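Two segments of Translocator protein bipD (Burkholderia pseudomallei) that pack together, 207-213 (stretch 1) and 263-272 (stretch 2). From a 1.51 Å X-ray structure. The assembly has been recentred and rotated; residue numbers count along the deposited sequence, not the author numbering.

Stretch 1 (207-213) KELGDAV
Stretch 2 263-272: NDVQTLVEKY

Stretch 2 is helical throughout and belongs to a longer helix, whereas stretch 1 carries the last residues of a helix, Lys207 to Leu209, and then turns. The two stretches run in opposite senses: Ala212 CA lies 6.6 Å from Asp264 CA, Leu209 CA lies 7.1 Å from Leu268 CA, and Glu208 CA lies 8.1 Å from Lys271 CA. The contact buries 283 Å², both sides summed.

At the start of stretch 2, Asn263 O accepts two hydrogen bonds from Thr267, from Thr267 N and from Thr267 OG1, each at 2.9 Å; neither residue touches stretch 1. Asp264 points toward it, with chi1 m, and Asp264 CG rests 4.0 Å from Ala212 CB. The CB of Ala212 also points toward stretch 2, so the two side chains meet in van der Waals contact. Ala212 lies within a type I turn from Gly210 to Val213, closed by a weak bond from Val213 N to Gly210 O (3.4 Å). Gly210 opens the turn with phi/psi of 77/-174, a positive phi that favours glycine.

One helical turn on, Leu268 leaves its backbone sideways, but chi1 of -87° and an off-well chi2 of 31° bring Leu268 CD1 to 3.6 Å from Leu209 O, giving an apolar cover to the end of the helix.

Lys271 makes the only direct hydrogen bond between the stretches. Its CB points toward stretch 1, and an extended m, t, t, t chain lets Lys271 NZ donate to Glu208 O at 2.7 Å. A lysine suits this position because its long aliphatic stem spans the gap while its ammonium serves a carbonyl at the helix end. Lys271 has the largest area covered by the other stretch, and both it and Glu208 are buried. Glu208, with chi1 t and chi2 91°, brings its carboxylate nearer; one water donates to both Glu208 OE2 (2.6 Å) and Lys271 O (2.7 Å), forming a second polar bridge.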

ATOM      1  N   LYS A 207       8.705  19.935  -5.971  1.00 15.06           N
ATOM      2  CA  LYS A 207       9.155  20.318  -4.621  1.00 16.00           C
ATOM      3  C   LYS A 207      10.447  19.609  -4.244  1.00 16.15           C
ATOM      4  O   LYS A 207      11.355  20.234  -3.693  1.00 17.16           O
ATOM      5  CB  LYS A 207       8.097  20.028  -3.564  1.00 16.57           C
ATOM      6  CG  LYS A 207       6.886  20.935  -3.626  1.00 18.57           C
ATOM      7  CD  LYS A 207       5.944  20.669  -2.461  1.00 22.67           C
ATOM      8  CE  LYS A 207       4.666  21.501  -2.547  1.00 25.37           C
ATOM      9  NZ  LYS A 207       3.709  21.120  -1.453  1.00 28.95           N
ATOM     10  N   GLU A 208      10.517  18.325  -4.563  1.00 15.46           N
ATOM     11  CA  GLU A 208      11.675  17.490  -4.201  1.00 15.94           C
ATOM     12  C   GLU A 208      12.945  17.989  -4.889  1.00 15.47           C
ATOM     13  O   GLU A 208      14.016  18.067  -4.265  1.00 16.29           O
ATOM     14  CB  GLU A 208      11.392  16.035  -4.593  1.00 16.77           C
ATOM     15  CG  GLU A 208      12.584  15.089  -4.419  1.00 20.55           C
ATOM     16  CD  GLU A 208      12.652  14.409  -3.068  1.00 24.48           C
ATOM     17  OE1 GLU A 208      11.724  14.536  -2.225  1.00 24.20           O
ATOM     18  OE2 GLU A 208      13.671  13.703  -2.870  1.00 25.76           O
ATOM     19  N   LEU A 209      12.858  18.324  -6.176  1.00 14.69           N
ATOM     20  CA  LEU A 209      14.062  18.619  -6.950  1.00 15.12           C
ATOM     21  C   LEU A 209      14.522  20.069  -6.880  1.00 16.65           C
ATOM     22  O   LEU A 209      15.722  20.342  -7.035  1.00 18.34           O
ATOM     23  CB  LEU A 209      13.904  18.163  -8.388  1.00 14.28           C
ATOM     24  CG  LEU A 209      13.655  16.648  -8.553  1.00 14.80           C
ATOM     25  CD1 LEU A 209      13.566  16.276 -10.008  1.00 14.52           C
ATOM     26  CD2 LEU A 209      14.774  15.783  -7.883  1.00 16.91           C
ATOM     27  N   GLY A 210      13.579  20.984  -6.662  1.00 17.27           N
ATOM     28  CA  GLY A 210      13.889  22.400  -6.587  1.00 18.31           C
ATOM     29  C   GLY A 210      14.117  23.051  -7.933  1.00 19.01           C
ATOM     30  O   GLY A 210      13.944  22.428  -8.978  1.00 18.50           O
ATOM     31  N   ASP A 211      14.516  24.315  -7.912  1.00 20.41           N
ATOM     32  CA  ASP A 211      14.497  25.096  -9.129  1.00 20.87           C
ATOM     33  C   ASP A 211      15.774  25.036  -9.955  1.00 19.37           C
ATOM     34  O   ASP A 211      15.914  25.788 -10.899  1.00 20.03           O
ATOM     35  CB  ASP A 211      14.046  26.543  -8.867  1.00 22.37           C
ATOM     36  CG  ASP A 211      14.959  27.301  -7.968  1.00 25.93           C
ATOM     37  OD1 ASP A 211      16.071  26.816  -7.682  1.00 26.97           O
ATOM     38  OD2 ASP A 211      14.546  28.425  -7.549  1.00 30.53           O
ATOM     39  N   ALA A 212      16.689  24.111  -9.645  1.00 17.32           N
ATOM     40  CA  ALA A 212      17.773  23.826 -10.571  1.00 15.90           C
ATOM     41  C   ALA A 212      17.231  23.072 -11.798  1.00 15.04           C
ATOM     42  O   ALA A 212      17.925  22.960 -12.796  1.00 14.80           O
ATOM     43  CB  ALA A 212      18.882  23.038  -9.906  1.00 16.22           C
ATOM     44  N   VAL A 213      16.002  22.537 -11.695  1.00 13.68           N
ATOM     45  CA  VAL A 213      15.333  21.881 -12.820  1.00 14.30           C
ATOM     46  C   VAL A 213      13.951  22.461 -12.994  1.00 15.23           C
ATOM     47  O   VAL A 213      13.453  23.154 -12.110  1.00 15.48           O
ATOM     48  CB  VAL A 213      15.219  20.362 -12.657  1.00 13.81           C
ATOM     49  CG1 VAL A 213      16.629  19.754 -12.486  1.00 16.52           C
ATOM     50  CG2 VAL A 213      14.290  20.013 -11.473  1.00 14.58           C
ATOM     51  N   ASN A 263      27.035  23.308  -5.882  1.00  9.35           N
ATOM     52  CA  ASN A 263      26.081  23.237  -4.792  1.00 10.54           C
ATOM     53  C   ASN A 263      24.760  22.583  -5.192  1.00 10.72           C
ATOM     54  O   ASN A 263      24.180  21.830  -4.440  1.00 11.27           O
ATOM     55  CB  ASN A 263      25.801  24.610  -4.196  1.00 11.79           C
ATOM     56  CG  ASN A 263      25.001  24.508  -2.924  1.00 16.49           C
ATOM     57  OD1 ASN A 263      23.781  24.601  -2.940  1.00 20.45           O
ATOM     58  ND2 ASN A 263      25.689  24.205  -1.820  1.00 22.59           N
ATOM     59  N   ASP A 264      24.296  22.857  -6.400  1.00 10.91           N
ATOM     60  CA  ASP A 264      23.070  22.252  -6.891  1.00 11.88           C
ATOM     61  C   ASP A 264      23.202  20.742  -6.912  1.00 11.75           C
ATOM     62  O   ASP A 264      22.285  20.017  -6.519  1.00 12.04           O
ATOM     63  CB  ASP A 264      22.749  22.733  -8.313  1.00 12.23           C
ATOM     64  CG  ASP A 264      22.356  24.186  -8.392  1.00 14.92           C
ATOM     65  OD1 ASP A 264      21.889  24.751  -7.382  1.00 17.14           O
ATOM     66  OD2 ASP A 264      22.554  24.769  -9.481  1.00 16.35           O
ATOM     67  N   VAL A 265      24.351  20.279  -7.389  1.00 11.45           N
ATOM     68  CA  VAL A 265      24.596  18.847  -7.530  1.00 12.63           C
ATOM     69  C   VAL A 265      24.826  18.211  -6.160  1.00 12.29           C
ATOM     70  O   VAL A 265      24.274  17.141  -5.889  1.00 13.00           O
ATOM     71  CB  VAL A 265      25.720  18.564  -8.495  1.00 13.28           C
ATOM     72  CG1 VAL A 265      26.068  17.075  -8.529  1.00 13.78           C
ATOM     73  CG2 VAL A 265      25.287  19.019  -9.909  1.00 13.35           C
ATOM     74  N   GLN A 266      25.587  18.874  -5.287  1.00 11.88           N
ATOM     75  CA  GLN A 266      25.720  18.392  -3.904  1.00 12.12           C
ATOM     76  C   GLN A 266      24.363  18.207  -3.254  1.00 10.73           C
ATOM     77  O   GLN A 266      24.101  17.198  -2.571  1.00 10.70           O
ATOM     78  CB  GLN A 266      26.545  19.370  -3.078  1.00 13.59           C
ATOM     79  CG  GLN A 266      26.689  18.998  -1.589  1.00 17.05           C
ATOM     80  CD  GLN A 266      27.619  17.823  -1.339  1.00 21.27           C
ATOM     81  OE1 GLN A 266      27.296  16.911  -0.556  1.00 29.17           O
ATOM     82  NE2 GLN A 266      28.789  17.860  -1.935  1.00 19.46           N
ATOM     83  N   THR A 267      23.497  19.207  -3.412  1.00 11.42           N
ATOM     84  CA  THR A 267      22.146  19.141  -2.853  1.00 11.63           C
ATOM     85  C   THR A 267      21.372  17.942  -3.395  1.00 11.99           C
ATOM     86  O   THR A 267      20.756  17.161  -2.646  1.00 12.82           O
ATOM     87  CB  THR A 267      21.405  20.484  -3.136  1.00 12.75           C
ATOM     88  OG1 THR A 267      22.124  21.512  -2.458  1.00 14.77           O
ATOM     89  CG2 THR A 267      19.941  20.416  -2.657  1.00 16.72           C
ATOM     90  N   LEU A 268      21.421  17.743  -4.707  1.00 12.36           N
ATOM     91  CA  LEU A 268      20.683  16.644  -5.279  1.00 14.76           C
ATOM     92  C   LEU A 268      21.284  15.273  -4.868  1.00 14.12           C
ATOM     93  O   LEU A 268      20.561  14.301  -4.651  1.00 14.53           O
ATOM     94  CB  LEU A 268      20.554  16.865  -6.799  1.00 16.70           C
ATOM     95  CG  LEU A 268      19.322  17.733  -7.208  1.00 22.08           C
ATOM     96  CD1 LEU A 268      18.847  18.815  -6.237  1.00 26.89           C
ATOM     97  CD2 LEU A 268      19.504  18.389  -8.594  1.00 25.40           C
ATOM     98  N   VAL A 269      22.601  15.208  -4.702  1.00 13.10           N
ATOM     99  CA  VAL A 269      23.236  13.966  -4.254  1.00 12.71           C
ATOM    100  C   VAL A 269      22.800  13.660  -2.811  1.00 11.50           C
ATOM    101  O   VAL A 269      22.616  12.508  -2.428  1.00 13.02           O
ATOM    102  CB  VAL A 269      24.765  14.040  -4.411  1.00 13.74           C
ATOM    103  CG1 VAL A 269      25.459  12.913  -3.671  1.00 14.98           C
ATOM    104  CG2 VAL A 269      25.153  14.011  -5.882  1.00 14.85           C
ATOM    105  N   GLU A 270      22.636  14.681  -1.998  1.00 11.50           N
ATOM    106  CA  GLU A 270      22.114  14.470  -0.632  1.00 12.81           C
ATOM    107  C   GLU A 270      20.684  13.930  -0.648  1.00 12.32           C
ATOM    108  O   GLU A 270      20.307  13.081   0.149  1.00 13.31           O
ATOM    109  CB  GLU A 270      22.202  15.771   0.160  1.00 14.10           C
ATOM    110  CG  GLU A 270      23.616  16.118   0.570  1.00 18.20           C
ATOM    111  CD  GLU A 270      23.791  17.536   1.060  1.00 24.52           C
ATOM    112  OE1 GLU A 270      22.790  18.292   1.166  1.00 28.56           O
ATOM    113  OE2 GLU A 270      24.956  17.900   1.332  1.00 27.44           O
ATOM    114  N   LYS A 271      19.865  14.415  -1.581  1.00 11.97           N
ATOM    115  CA  LYS A 271      18.509  13.943  -1.695  1.00 12.56           C
ATOM    116  C   LYS A 271      18.494  12.501  -2.208  1.00 11.62           C
ATOM    117  O   LYS A 271      17.684  11.699  -1.753  1.00 12.78           O
ATOM    118  CB  LYS A 271      17.713  14.863  -2.612  1.00 13.32           C
ATOM    119  CG  LYS A 271      17.573  16.256  -2.078  1.00 16.70           C
ATOM    120  CD  LYS A 271      16.891  17.120  -3.088  1.00 19.74           C
ATOM    121  CE  LYS A 271      16.611  18.483  -2.527  1.00 21.60           C
ATOM    122  NZ  LYS A 271      16.263  19.402  -3.649  1.00 22.13           N
ATOM    123  N   TYR A 272      19.405  12.172  -3.135  1.00 10.84           N
ATOM    124  CA  TYR A 272      19.559  10.816  -3.636  1.00 11.31           C
ATOM    125  C   TYR A 272      19.965   9.873  -2.477  1.00 11.71           C
ATOM    126  O   TYR A 272      19.452   8.774  -2.358  1.00 12.85           O
ATOM    127  CB  TYR A 272      20.608  10.815  -4.736  1.00 11.61           C
ATOM    128  CG  TYR A 272      21.053   9.463  -5.179  1.00 10.47           C
ATOM    129  CD1 TYR A 272      20.188   8.587  -5.841  1.00 10.79           C
ATOM    130  CD2 TYR A 272      22.356   9.034  -4.950  1.00 10.52           C
ATOM    131  CE1 TYR A 272      20.621   7.318  -6.244  1.00 10.38           C
ATOM    132  CE2 TYR A 272      22.786   7.783  -5.367  1.00 11.73           C
ATOM    133  CZ  TYR A 272      21.924   6.932  -6.018  1.00  9.69           C
ATOM    134  OH  TYR A 272      22.334   5.672  -6.398  1.00 11.46           O
TER
HETATM  135  O   HOH W   1      15.158  12.439  -1.082  1.00 28.02           O